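Local structure of piwi domain-containing protein (Vanderwaltozyma polyspora, 5THE) at residues I339-D344 with V383-T388; K75-R80 with V115-S120; Y302-G307 with V533-V538. The protein probably binds RNA as the C-terminal lobe, with the Piwi domain, of a budding yeast Argonaute. All blocks are in the same frame, centred on the assembly; numbering follows the deposited sequence.

Contact 2 comes first along the chain and lies in a parallel sheet, the Rossmann-like sheet expected of an Argonaute MID domain. Contacts 1 and 3 both reach the sheet of the Piwi domain. Contact 3 packs a strand of that sheet against the C-terminal tail, and both segments of contact 1 fall between its two ends in sequence. Contacts 1 and 3 have centres about 23 Å apart and nearest atoms about 6 Å apart. Contact 2 is centred about 39 Å from contact 1, across the chain's centre. Contact 2 thus ties the probable MID domain internally, contacts 1 and 3 the Piwi part. Contacts 1 and 2 each approach the bound nucleic acid to about 11 Å, nearest atoms.

Contact 1: I339-D344 with V383-T388; sequences IMYFRD and VTCIAT
V383 meets I339 across two parallel strands, with V383 CG2 4.2 Å from I339 CB. T384 then grips the partner strand with both of its backbone polar atoms. Its N donates to I339 O at 2.9 Å, and its O accepts from Y341 N at 2.7 Å. The T384 side chain lies alongside M340, and M340 SD rests 4.0 Å from T384 CG2. T384 OG1 turns to other partners, D459 and N461.

C385 is on the sheet face shared with V383 and Y341. Its SG sits 3.7 Å from Y341 CD2, an oblique sulfur-aromatic contact with the sulfur 65° off the ring normal. The far end of that ring is held by E358, which bonds Y341 OH.

I386 repeats the backbone pattern of T384: its N donates to Y341 O and its O accepts from R343 N. Its side chain runs beside F342 and points the same way. I386 CB is 3.9 Å from F342 CD1, while I386 CD1 reaches F342 CE1 and CZ. Residues of helix 465-475, among them C472, pack on this pair.

A387 brings its CA and CB against R343 O, and the R343 side chain leads away to E358 and the carbonyl of E311. T388 N bonds R343 O at 3.0 Å. T388 OG1 lies between the backbone N and the carbonyl carbon (chi1 56°), from where it donates to D344 OD2 at 3.1 Å. It meets that oxygen from above the carboxylate plane, 48° out of it.

D344 OD1 forms a salt bridge with K390 and lies close to the acids D272 and D496. T388 and K390 thus hold the D344 carboxylate by one oxygen each, and the cluster of three acids is consistent with the acidic site of an RNase H-like Piwi domain.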
ATOM      1  N   ILE A 339     -14.208   5.708 -11.550  1.00 23.26           N
ATOM      2  CA  ILE A 339     -13.647   5.528 -10.215  1.00 26.09           C
ATOM      3  C   ILE A 339     -13.766   4.059  -9.830  1.00 25.04           C
ATOM      4  O   ILE A 339     -14.828   3.446  -9.994  1.00 22.10           O
ATOM      5  CB  ILE A 339     -14.353   6.431  -9.181  1.00 28.36           C
ATOM      6  CG1 ILE A 339     -14.206   7.903  -9.579  1.00 29.03           C
ATOM      7  CG2 ILE A 339     -13.813   6.217  -7.800  1.00 22.02           C
ATOM      8  CD1 ILE A 339     -14.932   8.855  -8.627  1.00 30.91           C
ATOM      9  N   MET A 340     -12.675   3.498  -9.321  1.00 25.35           N
ATOM     10  CA  MET A 340     -12.615   2.128  -8.820  1.00 27.45           C
ATOM     11  C   MET A 340     -12.288   2.189  -7.336  1.00 25.22           C
ATOM     12  O   MET A 340     -11.219   2.679  -6.960  1.00 24.96           O
ATOM     13  CB  MET A 340     -11.554   1.331  -9.579  1.00 37.44           C
ATOM     14  CG  MET A 340     -11.420  -0.115  -9.174  1.00 56.89           C
ATOM     15  SD  MET A 340     -12.350  -1.185 -10.279  1.00 69.21           S
ATOM     16  CE  MET A 340     -11.742  -0.614 -11.871  1.00 67.65           C
ATOM     17  N   TYR A 341     -13.201   1.688  -6.497  1.00 20.92           N
ATOM     18  CA  TYR A 341     -13.141   1.870  -5.048  1.00 23.59           C
ATOM     19  C   TYR A 341     -12.940   0.521  -4.353  1.00 25.22           C
ATOM     20  O   TYR A 341     -13.871  -0.287  -4.255  1.00 24.32           O
ATOM     21  CB  TYR A 341     -14.413   2.563  -4.570  1.00 27.25           C
ATOM     22  CG  TYR A 341     -14.527   2.709  -3.076  1.00 26.08           C
ATOM     23  CD1 TYR A 341     -13.515   3.309  -2.340  1.00 25.97           C
ATOM     24  CD2 TYR A 341     -15.660   2.261  -2.400  1.00 25.97           C
ATOM     25  CE1 TYR A 341     -13.621   3.447  -0.955  1.00 30.96           C
ATOM     26  CE2 TYR A 341     -15.780   2.395  -1.025  1.00 25.62           C
ATOM     27  CZ  TYR A 341     -14.762   2.998  -0.309  1.00 32.12           C
ATOM     28  OH  TYR A 341     -14.875   3.147   1.056  1.00 29.68           O
ATOM     29  N   PHE A 342     -11.723   0.275  -3.873  1.00 22.47           N
ATOM     30  CA  PHE A 342     -11.415  -0.971  -3.173  1.00 26.03           C
ATOM     31  C   PHE A 342     -11.614  -0.755  -1.685  1.00 23.16           C
ATOM     32  O   PHE A 342     -10.985   0.126  -1.099  1.00 26.94           O
ATOM     33  CB  PHE A 342      -9.987  -1.439  -3.431  1.00 21.30           C
ATOM     34  CG  PHE A 342      -9.801  -2.074  -4.763  1.00 23.05           C
ATOM     35  CD1 PHE A 342      -9.991  -3.441  -4.928  1.00 23.29           C
ATOM     36  CD2 PHE A 342      -9.439  -1.312  -5.851  1.00 23.27           C
ATOM     37  CE1 PHE A 342      -9.816  -4.034  -6.163  1.00 24.91           C
ATOM     38  CE2 PHE A 342      -9.260  -1.907  -7.097  1.00 31.54           C
ATOM     39  CZ  PHE A 342      -9.457  -3.269  -7.244  1.00 28.66           C
ATOM     40  N   ARG A 343     -12.476  -1.558  -1.076  1.00 21.73           N
ATOM     41  CA  ARG A 343     -12.814  -1.382   0.329  1.00 26.19           C
ATOM     42  C   ARG A 343     -12.302  -2.575   1.128  1.00 25.95           C
ATOM     43  O   ARG A 343     -12.714  -3.713   0.885  1.00 27.00           O
ATOM     44  CB  ARG A 343     -14.321  -1.226   0.510  1.00 27.74           C
ATOM     45  CG  ARG A 343     -14.738  -1.201   1.959  1.00 30.76           C
ATOM     46  CD  ARG A 343     -14.120  -0.051   2.719  1.00 27.71           C
ATOM     47  NE  ARG A 343     -15.062   0.381   3.738  1.00 34.79           N
ATOM     48  CZ  ARG A 343     -15.056  -0.080   4.981  1.00 33.24           C
ATOM     49  NH1 ARG A 343     -14.128  -0.951   5.346  1.00 29.90           N
ATOM     50  NH2 ARG A 343     -15.963   0.338   5.853  1.00 28.34           N
ATOM     51  N   ASP A 344     -11.413  -2.311   2.082  1.00 24.87           N
ATOM     52  CA  ASP A 344     -10.857  -3.353   2.936  1.00 22.30           C
ATOM     53  C   ASP A 344     -11.348  -3.160   4.364  1.00 28.29           C
ATOM     54  O   ASP A 344     -11.776  -2.071   4.761  1.00 29.75           O
ATOM     55  CB  ASP A 344      -9.320  -3.333   2.912  1.00 20.94           C
ATOM     56  CG  ASP A 344      -8.721  -4.572   3.520  1.00 30.97           C
ATOM     57  OD1 ASP A 344      -7.647  -4.499   4.142  1.00 28.42           O
ATOM     58  OD2 ASP A 344      -9.341  -5.642   3.373  1.00 29.33           O
ATOM     59  N   VAL A 383     -18.916   4.622 -10.731  1.00 24.76           N
ATOM     60  CA  VAL A 383     -18.121   4.022  -9.670  1.00 26.31           C
ATOM     61  C   VAL A 383     -18.245   2.502  -9.730  1.00 29.49           C
ATOM     62  O   VAL A 383     -19.331   1.960  -9.965  1.00 23.93           O
ATOM     63  CB  VAL A 383     -18.571   4.560  -8.299  1.00 26.36           C
ATOM     64  CG1 VAL A 383     -17.803   3.887  -7.172  1.00 28.57           C
ATOM     65  CG2 VAL A 383     -18.404   6.090  -8.249  1.00 25.02           C
ATOM     66  N   THR A 384     -17.131   1.811  -9.520  1.00 25.11           N
ATOM     67  CA  THR A 384     -17.150   0.383  -9.229  1.00 21.40           C
ATOM     68  C   THR A 384     -16.600   0.214  -7.822  1.00 25.12           C
ATOM     69  O   THR A 384     -15.557   0.792  -7.495  1.00 24.69           O
ATOM     70  CB  THR A 384     -16.315  -0.426 -10.231  1.00 24.44           C
ATOM     71  OG1 THR A 384     -16.866  -0.304 -11.550  1.00 23.80           O
ATOM     72  CG2 THR A 384     -16.303  -1.919  -9.825  1.00 22.78           C
ATOM     73  N   CYS A 385     -17.287  -0.560  -6.992  1.00 21.56           N
ATOM     74  CA  CYS A 385     -16.802  -0.861  -5.650  1.00 19.81           C
ATOM     75  C   CYS A 385     -16.451  -2.344  -5.519  1.00 23.84           C
ATOM     76  O   CYS A 385     -17.253  -3.222  -5.865  1.00 25.60           O
ATOM     77  CB  CYS A 385     -17.837  -0.461  -4.593  1.00 22.28           C
ATOM     78  SG  CYS A 385     -17.393  -1.010  -2.935  1.00 28.34           S
ATOM     79  N   ILE A 386     -15.257  -2.624  -5.000  1.00 23.10           N
ATOM     80  CA  ILE A 386     -14.833  -3.992  -4.737  1.00 22.35           C
ATOM     81  C   ILE A 386     -14.387  -4.106  -3.290  1.00 20.63           C
ATOM     82  O   ILE A 386     -13.517  -3.355  -2.837  1.00 23.54           O
ATOM     83  CB  ILE A 386     -13.701  -4.446  -5.675  1.00 23.24           C
ATOM     84  CG1 ILE A 386     -14.179  -4.393  -7.127  1.00 25.42           C
ATOM     85  CG2 ILE A 386     -13.246  -5.869  -5.288  1.00 20.42           C
ATOM     86  CD1 ILE A 386     -13.129  -4.847  -8.128  1.00 30.99           C
ATOM     87  N   ALA A 387     -14.970  -5.053  -2.569  1.00 24.42           N
ATOM     88  CA  ALA A 387     -14.579  -5.310  -1.195  1.00 22.69           C
ATOM     89  C   ALA A 387     -13.645  -6.510  -1.153  1.00 22.59           C
ATOM     90  O   ALA A 387     -13.830  -7.484  -1.889  1.00 26.34           O
ATOM     91  CB  ALA A 387     -15.810  -5.545  -0.313  1.00 22.54           C
ATOM     92  N   THR A 388     -12.646  -6.435  -0.286  1.00 23.46           N
ATOM     93  CA  THR A 388     -11.674  -7.500  -0.099  1.00 27.63           C
ATOM     94  C   THR A 388     -11.726  -8.011   1.331  1.00 26.89           C
ATOM     95  O   THR A 388     -11.809  -7.225   2.285  1.00 23.04           O
ATOM     96  CB  THR A 388     -10.251  -7.012  -0.422  1.00 34.37           C
ATOM     97  OG1 THR A 388      -9.942  -5.866   0.384  1.00 29.59           O
ATOM     98  CG2 THR A 388     -10.147  -6.629  -1.907  1.00 32.10           C
TER

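Contact 2: K75-R80 with V115-S120; sequences KQVNLR and VDFNVS
Q76 reaches across to D116 in the main side-chain hydrogen bond of this contact. Q76 CG is anti to the backbone N (chi1 -165°), and the chain beyond it is extended. NE2 then donates to D116 OD1 at 3.2 Å. The bond is nearly straight at the hydrogen, but it meets the oxygen from above the carboxylate plane, 38° out of it. D116 OD1 also forms a salt bridge with K111, so two donors hold it. Q76 OE1 sits 3.2 Å from N118 CB. Within its own segment, N118 OD1 accepts from both N and OG of S120. The bond from S120 N makes an Asx turn where the short strand ends.

Three backbone bonds join the two segments in parallel register. V77 N donates to D116 O at 3.0 Å, N118 N to V77 O at 2.7 Å, and L79 N to N118 O at 2.8 Å.

Apolar contacts gather round F117. L79 CD2 lies over one face of its ring in a CH-pi contact, offset toward the rim. V77 CG1 touches F117 CE1 at 3.7 Å. L79 CD2 also meets V119 CG1 at 3.7 Å. F106 of helix 95-111 packs on L79 and F117.

Strand 77-85, helix 95-111 and strand 117-118 form a beta-alpha-beta unit, consistent with the Rossmann-like fold of an Argonaute MID domain.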
ATOM      1  N   LYS A  75      18.156  15.086  -9.175  1.00 39.52           N
ATOM      2  CA  LYS A  75      19.287  15.659  -8.461  1.00 40.70           C
ATOM      3  C   LYS A  75      19.701  14.743  -7.313  1.00 39.92           C
ATOM      4  O   LYS A  75      18.866  14.048  -6.723  1.00 34.66           O
ATOM      5  CB  LYS A  75      18.908  17.030  -7.901  1.00 45.69           C
ATOM      6  CG  LYS A  75      18.420  17.993  -8.950  1.00 65.77           C
ATOM      7  CD  LYS A  75      19.616  18.784  -9.483  1.00 69.43           C
ATOM      8  CE  LYS A  75      20.153  19.821  -8.487  1.00 77.79           C
ATOM      9  NZ  LYS A  75      21.664  19.907  -8.497  1.00 81.50           N
ATOM     10  N   GLN A  76      20.986  14.791  -6.968  1.00 33.55           N
ATOM     11  CA  GLN A  76      21.467  14.094  -5.786  1.00 34.42           C
ATOM     12  C   GLN A  76      20.723  14.571  -4.545  1.00 34.12           C
ATOM     13  O   GLN A  76      20.468  15.767  -4.376  1.00 34.61           O
ATOM     14  CB  GLN A  76      22.962  14.324  -5.610  1.00 36.25           C
ATOM     15  CG  GLN A  76      23.579  13.352  -4.631  1.00 41.34           C
ATOM     16  CD  GLN A  76      25.040  13.616  -4.425  1.00 41.77           C
ATOM     17  OE1 GLN A  76      25.426  14.704  -3.999  1.00 44.50           O
ATOM     18  NE2 GLN A  76      25.871  12.629  -4.738  1.00 33.21           N
ATOM     19  N   VAL A  77      20.344  13.621  -3.691  1.00 30.57           N
ATOM     20  CA  VAL A  77      19.624  13.899  -2.452  1.00 29.41           C
ATOM     21  C   VAL A  77      20.585  13.722  -1.287  1.00 27.71           C
ATOM     22  O   VAL A  77      21.388  12.781  -1.273  1.00 28.89           O
ATOM     23  CB  VAL A  77      18.405  12.963  -2.303  1.00 32.29           C
ATOM     24  CG1 VAL A  77      17.659  13.237  -1.015  1.00 26.94           C
ATOM     25  CG2 VAL A  77      17.472  13.087  -3.516  1.00 36.34           C
ATOM     26  N   ASN A  78      20.507  14.614  -0.306  1.00 25.45           N
ATOM     27  CA  ASN A  78      21.298  14.448   0.908  1.00 27.49           C
ATOM     28  C   ASN A  78      20.612  13.450   1.830  1.00 26.21           C
ATOM     29  O   ASN A  78      19.399  13.527   2.055  1.00 31.13           O
ATOM     30  CB  ASN A  78      21.481  15.780   1.635  1.00 28.96           C
ATOM     31  CG  ASN A  78      22.222  16.797   0.795  1.00 30.94           C
ATOM     32  OD1 ASN A  78      23.349  16.563   0.382  1.00 31.74           O
ATOM     33  ND2 ASN A  78      21.585  17.926   0.530  1.00 31.23           N
ATOM     34  N   LEU A  79      21.392  12.531   2.380  1.00 22.60           N
ATOM     35  CA  LEU A  79      20.885  11.477   3.257  1.00 27.31           C
ATOM     36  C   LEU A  79      21.568  11.640   4.609  1.00 28.89           C
ATOM     37  O   LEU A  79      22.779  11.436   4.717  1.00 33.03           O
ATOM     38  CB  LEU A  79      21.150  10.090   2.669  1.00 28.43           C
ATOM     39  CG  LEU A  79      20.609   8.902   3.475  1.00 30.68           C
ATOM     40  CD1 LEU A  79      19.101   8.973   3.554  1.00 30.68           C
ATOM     41  CD2 LEU A  79      21.036   7.575   2.874  1.00 31.15           C
ATOM     42  N   ARG A  80      20.796  12.011   5.630  1.00 26.49           N
ATOM     43  CA  ARG A  80      21.321  12.283   6.965  1.00 29.88           C
ATOM     44  C   ARG A  80      20.895  11.169   7.909  1.00 27.94           C
ATOM     45  O   ARG A  80      19.697  10.953   8.122  1.00 29.03           O
ATOM     46  CB  ARG A  80      20.822  13.622   7.507  1.00 28.02           C
ATOM     47  CG  ARG A  80      21.405  14.844   6.831  1.00 53.03           C
ATOM     48  CD  ARG A  80      22.925  14.812   6.791  1.00 67.19           C
ATOM     49  NE  ARG A  80      23.547  14.836   8.115  1.00 74.98           N
ATOM     50  CZ  ARG A  80      23.644  15.918   8.884  1.00 78.71           C
ATOM     51  NH1 ARG A  80      23.132  17.075   8.475  1.00 79.14           N
ATOM     52  NH2 ARG A  80      24.249  15.842  10.064  1.00 78.64           N
ATOM     53  N   VAL A 115      19.233   5.744  -7.607  1.00 31.60           N
ATOM     54  CA  VAL A 115      19.042   6.700  -6.525  1.00 31.99           C
ATOM     55  C   VAL A 115      20.412   7.175  -6.073  1.00 33.57           C
ATOM     56  O   VAL A 115      21.240   6.377  -5.613  1.00 30.36           O
ATOM     57  CB  VAL A 115      18.269   6.077  -5.355  1.00 30.10           C
ATOM     58  CG1 VAL A 115      17.992   7.132  -4.309  1.00 26.52           C
ATOM     59  CG2 VAL A 115      16.993   5.424  -5.868  1.00 28.53           C
ATOM     60  N   ASP A 116      20.640   8.471  -6.187  1.00 31.34           N
ATOM     61  CA  ASP A 116      21.930   9.084  -5.902  1.00 36.41           C
ATOM     62  C   ASP A 116      21.799   9.861  -4.594  1.00 32.23           C
ATOM     63  O   ASP A 116      21.141  10.908  -4.549  1.00 28.83           O
ATOM     64  CB  ASP A 116      22.353   9.977  -7.073  1.00 37.55           C
ATOM     65  CG  ASP A 116      23.714  10.617  -6.873  1.00 47.43           C
ATOM     66  OD1 ASP A 116      24.534  10.079  -6.095  1.00 50.03           O
ATOM     67  OD2 ASP A 116      23.961  11.665  -7.518  1.00 50.11           O
ATOM     68  N   PHE A 117      22.389   9.326  -3.531  1.00 30.12           N
ATOM     69  CA  PHE A 117      22.409   9.974  -2.229  1.00 29.88           C
ATOM     70  C   PHE A 117      23.790  10.533  -1.938  1.00 32.63           C
ATOM     71  O   PHE A 117      24.809   9.948  -2.313  1.00 30.73           O
ATOM     72  CB  PHE A 117      22.040   9.010  -1.096  1.00 25.17           C
ATOM     73  CG  PHE A 117      20.567   8.783  -0.943  1.00 29.16           C
ATOM     74  CD1 PHE A 117      19.721   9.835  -0.640  1.00 30.33           C
ATOM     75  CD2 PHE A 117      20.034   7.519  -1.078  1.00 29.26           C
ATOM     76  CE1 PHE A 117      18.368   9.625  -0.490  1.00 31.98           C
ATOM     77  CE2 PHE A 117      18.677   7.304  -0.929  1.00 30.41           C
ATOM     78  CZ  PHE A 117      17.844   8.353  -0.643  1.00 26.86           C
ATOM     79  N   ASN A 118      23.806  11.665  -1.243  1.00 29.51           N
ATOM     80  CA  ASN A 118      25.008  12.233  -0.652  1.00 28.86           C
ATOM     81  C   ASN A 118      24.932  11.922   0.841  1.00 24.42           C
ATOM     82  O   ASN A 118      24.014  12.386   1.522  1.00 31.53           O
ATOM     83  CB  ASN A 118      25.058  13.739  -0.936  1.00 33.46           C
ATOM     84  CG  ASN A 118      26.174  14.469  -0.189  1.00 45.42           C
ATOM     85  OD1 ASN A 118      27.021  13.869   0.473  1.00 43.79           O
ATOM     86  ND2 ASN A 118      26.168  15.787  -0.306  1.00 53.09           N
ATOM     87  N   VAL A 119      25.866  11.109   1.340  1.00 28.31           N
ATOM     88  CA  VAL A 119      25.837  10.685   2.742  1.00 38.44           C
ATOM     89  C   VAL A 119      27.025  11.275   3.490  1.00 44.47           C
ATOM     90  O   VAL A 119      27.518  10.682   4.457  1.00 46.87           O
ATOM     91  CB  VAL A 119      25.841   9.150   2.884  1.00 36.43           C
ATOM     92  CG1 VAL A 119      24.587   8.543   2.280  1.00 37.07           C
ATOM     93  CG2 VAL A 119      27.083   8.561   2.231  1.00 36.13           C
ATOM     94  N   SER A 120      27.497  12.438   3.043  1.00 38.82           N
ATOM     95  CA  SER A 120      28.683  13.035   3.645  1.00 41.35           C
ATOM     96  C   SER A 120      28.383  13.680   4.995  1.00 38.06           C
ATOM     97  O   SER A 120      29.272  13.753   5.849  1.00 40.66           O
ATOM     98  CB  SER A 120      29.300  14.055   2.684  1.00 43.10           C
ATOM     99  OG  SER A 120      28.389  15.098   2.394  1.00 42.52           O
TER

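Contact 3: Y302-G307 with V533-V538; sequences YMLQDG and VLLPQV
Y302 and Q537 are brought together by their torsions. Y302 CG lies between the backbone N and the carbonyl carbon (chi1 56°), and the end of the side chain comes near P536 and L535. Q537 has CG anti to the carbonyl carbon, and the chain bends at chi2 (-59°). The two side chains slide past each other in opposite directions, with ring and amide planes 35° apart. Here strand 300-305 of the RNase H-like Piwi sheet is joined to the chain leaving helix 531-534, close to the C-terminus.

Two hydrogen bonds cross between the segments. Q537 NE2 donates to Y302 O at 3.0 Å. Y302 OH donates to P536 O at 2.8 Å, in the carbonyl plane and on a lone pair. P536 O also lies at the edge of the ring, in its plane. V538 closes in on the same hydroxyl, with its CB 3.6 Å from Y302 OH.

L535 is the first residue to leave the helical backbone. It crosses the ring obliquely, and its CG is 3.6 Å from Y302 CE1. F505 of helix 490-515 and I284 of strand 282-289 also touch L535. An alanine in place of Y302 would probably leave P536 O without its hydroxyl donor and open a gap beside L535 CG.

Two residues after Y302, L304 points toward the tail. Its CD2 meets L534 CD1 at 3.8 Å, and its CD1 approaches L535 CD2 at 4.2 Å. The apolar side of the contact thus continues to L534, the last residue of helix 531-534.

A water adds to the polar side. It accepts from Y302 N at 3.0 Å. It lies unusually close to Q537 OE1, which K543 bonds, so that link is less certain. The water oxygen sits 3.5 Å above the plane of the Y302 ring, offset toward its rim.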
ATOM      1  N   TYR A 302      -6.381  10.277   5.966  1.00 24.90           N
ATOM      2  CA  TYR A 302      -7.022   9.504   7.019  1.00 24.20           C
ATOM      3  C   TYR A 302      -7.932  10.429   7.824  1.00 26.87           C
ATOM      4  O   TYR A 302      -7.794  11.652   7.784  1.00 23.07           O
ATOM      5  CB  TYR A 302      -5.996   8.837   7.955  1.00 23.35           C
ATOM      6  CG  TYR A 302      -5.060   9.845   8.555  1.00 27.04           C
ATOM      7  CD1 TYR A 302      -5.464  10.657   9.623  1.00 23.12           C
ATOM      8  CD2 TYR A 302      -3.784  10.014   8.045  1.00 23.19           C
ATOM      9  CE1 TYR A 302      -4.613  11.612  10.152  1.00 24.11           C
ATOM     10  CE2 TYR A 302      -2.930  10.960   8.569  1.00 25.13           C
ATOM     11  CZ  TYR A 302      -3.341  11.754   9.615  1.00 26.92           C
ATOM     12  OH  TYR A 302      -2.461  12.690  10.114  1.00 25.76           O
ATOM     13  N   MET A 303      -8.850   9.833   8.576  1.00 27.85           N
ATOM     14  CA  MET A 303      -9.659  10.602   9.507  1.00 31.50           C
ATOM     15  C   MET A 303     -10.089   9.696  10.650  1.00 28.33           C
ATOM     16  O   MET A 303     -10.120   8.468  10.522  1.00 28.25           O
ATOM     17  CB  MET A 303     -10.888  11.215   8.829  1.00 29.92           C
ATOM     18  CG  MET A 303     -11.829  10.172   8.270  1.00 33.26           C
ATOM     19  SD  MET A 303     -13.191  10.970   7.416  1.00 39.18           S
ATOM     20  CE  MET A 303     -14.080   9.557   6.847  1.00 36.61           C
ATOM     21  N   LEU A 304     -10.393  10.323  11.777  1.00 23.47           N
ATOM     22  CA  LEU A 304     -10.937   9.610  12.920  1.00 25.81           C
ATOM     23  C   LEU A 304     -12.419   9.365  12.679  1.00 27.48           C
ATOM     24  O   LEU A 304     -13.139  10.281  12.276  1.00 28.34           O
ATOM     25  CB  LEU A 304     -10.732  10.428  14.196  1.00 21.74           C
ATOM     26  CG  LEU A 304     -10.937   9.660  15.496  1.00 28.61           C
ATOM     27  CD1 LEU A 304      -9.885   8.568  15.635  1.00 25.09           C
ATOM     28  CD2 LEU A 304     -10.885  10.612  16.679  1.00 26.01           C
ATOM     29  N   GLN A 305     -12.871   8.132  12.900  1.00 27.06           N
ATOM     30  CA  GLN A 305     -14.291   7.831  12.770  1.00 32.04           C
ATOM     31  C   GLN A 305     -15.073   8.464  13.920  1.00 37.64           C
ATOM     32  O   GLN A 305     -14.509   9.005  14.874  1.00 34.23           O
ATOM     33  CB  GLN A 305     -14.525   6.325  12.755  1.00 26.11           C
ATOM     34  CG  GLN A 305     -13.990   5.621  11.521  1.00 26.47           C
ATOM     35  CD  GLN A 305     -15.039   5.518  10.439  1.00 33.22           C
ATOM     36  OE1 GLN A 305     -15.263   6.466   9.681  1.00 39.82           O
ATOM     37  NE2 GLN A 305     -15.700   4.368  10.366  1.00 32.80           N
ATOM     38  N   ASP A 306     -16.403   8.332  13.849  1.00 42.95           N
ATOM     39  CA  ASP A 306     -17.304   8.978  14.795  1.00 40.00           C
ATOM     40  C   ASP A 306     -17.425   8.242  16.121  1.00 40.95           C
ATOM     41  O   ASP A 306     -17.780   8.868  17.122  1.00 44.53           O
ATOM     42  CB  ASP A 306     -18.693   9.124  14.172  1.00 44.18           C
ATOM     43  CG  ASP A 306     -18.742  10.208  13.116  1.00 47.13           C
ATOM     44  OD1 ASP A 306     -17.953  11.165  13.218  1.00 47.85           O
ATOM     45  OD2 ASP A 306     -19.570  10.107  12.186  1.00 51.14           O
ATOM     46  N   GLY A 307     -17.150   6.939  16.157  1.00 39.95           N
ATOM     47  CA  GLY A 307     -17.296   6.164  17.367  1.00 36.81           C
ATOM     48  C   GLY A 307     -16.419   4.930  17.363  1.00 44.12           C
ATOM     49  O   GLY A 307     -15.754   4.614  16.367  1.00 44.47           O
ATOM     50  N   VAL A 533      -7.823  16.979  17.399  1.00 27.24           N
ATOM     51  CA  VAL A 533      -6.834  16.934  18.466  1.00 26.72           C
ATOM     52  C   VAL A 533      -6.400  15.500  18.744  1.00 25.72           C
ATOM     53  O   VAL A 533      -5.217  15.237  18.986  1.00 29.42           O
ATOM     54  CB  VAL A 533      -7.378  17.624  19.735  1.00 30.00           C
ATOM     55  CG1 VAL A 533      -6.404  17.449  20.904  1.00 26.59           C
ATOM     56  CG2 VAL A 533      -7.621  19.113  19.471  1.00 31.68           C
ATOM     57  N   LEU A 534      -7.335  14.550  18.715  1.00 26.12           N
ATOM     58  CA  LEU A 534      -6.941  13.155  18.896  1.00 30.86           C
ATOM     59  C   LEU A 534      -6.090  12.676  17.729  1.00 28.27           C
ATOM     60  O   LEU A 534      -5.140  11.908  17.915  1.00 30.08           O
ATOM     61  CB  LEU A 534      -8.174  12.261  19.050  1.00 31.17           C
ATOM     62  CG  LEU A 534      -8.963  12.389  20.355  1.00 35.46           C
ATOM     63  CD1 LEU A 534     -10.285  11.633  20.251  1.00 30.38           C
ATOM     64  CD2 LEU A 534      -8.116  11.896  21.558  1.00 26.92           C
ATOM     65  N   LEU A 535      -6.424  13.105  16.521  1.00 28.76           N
ATOM     66  CA  LEU A 535      -5.753  12.627  15.316  1.00 28.97           C
ATOM     67  C   LEU A 535      -5.555  13.817  14.402  1.00 24.37           C
ATOM     68  O   LEU A 535      -6.323  14.032  13.458  1.00 25.86           O
ATOM     69  CB  LEU A 535      -6.559  11.512  14.642  1.00 23.88           C
ATOM     70  CG  LEU A 535      -5.915  10.798  13.452  1.00 25.55           C
ATOM     71  CD1 LEU A 535      -4.451  10.492  13.749  1.00 25.01           C
ATOM     72  CD2 LEU A 535      -6.677   9.526  13.175  1.00 19.64           C
ATOM     73  N   PRO A 536      -4.523  14.623  14.658  1.00 25.43           N
ATOM     74  CA  PRO A 536      -4.273  15.791  13.817  1.00 30.49           C
ATOM     75  C   PRO A 536      -3.910  15.357  12.412  1.00 34.57           C
ATOM     76  O   PRO A 536      -3.388  14.258  12.193  1.00 29.90           O
ATOM     77  CB  PRO A 536      -3.086  16.486  14.500  1.00 30.79           C
ATOM     78  CG  PRO A 536      -2.859  15.735  15.807  1.00 28.50           C
ATOM     79  CD  PRO A 536      -3.422  14.377  15.602  1.00 25.10           C
ATOM     80  N   GLN A 537      -4.215  16.235  11.462  1.00 27.80           N
ATOM     81  CA  GLN A 537      -3.853  16.003  10.077  1.00 26.82           C
ATOM     82  C   GLN A 537      -2.368  16.216   9.887  1.00 31.82           C
ATOM     83  O   GLN A 537      -1.739  17.065  10.517  1.00 30.58           O
ATOM     84  CB  GLN A 537      -4.620  16.930   9.134  1.00 28.25           C
ATOM     85  CG  GLN A 537      -6.066  16.512   8.945  1.00 31.18           C
ATOM     86  CD  GLN A 537      -6.153  15.106   8.396  1.00 34.90           C
ATOM     87  OE1 GLN A 537      -5.518  14.799   7.389  1.00 34.83           O
ATOM     88  NE2 GLN A 537      -6.914  14.231   9.075  1.00 30.74           N
ATOM     89  N   VAL A 538      -1.817  15.433   8.987  1.00 31.32           N
ATOM     90  CA  VAL A 538      -0.405  15.495   8.717  1.00 30.41           C
ATOM     91  C   VAL A 538      -0.086  16.824   8.040  1.00 32.79           C
ATOM     92  O   VAL A 538      -0.939  17.435   7.377  1.00 27.99           O
ATOM     93  CB  VAL A 538      -0.057  14.257   7.868  1.00 34.39           C
ATOM     94  CG1 VAL A 538       0.129  14.595   6.446  1.00 24.17           C
ATOM     95  CG2 VAL A 538       1.071  13.462   8.478  1.00 35.45           C
TER
HETATM   96  O   HOH W   1      -4.709  12.778   6.073  1.00 33.51           O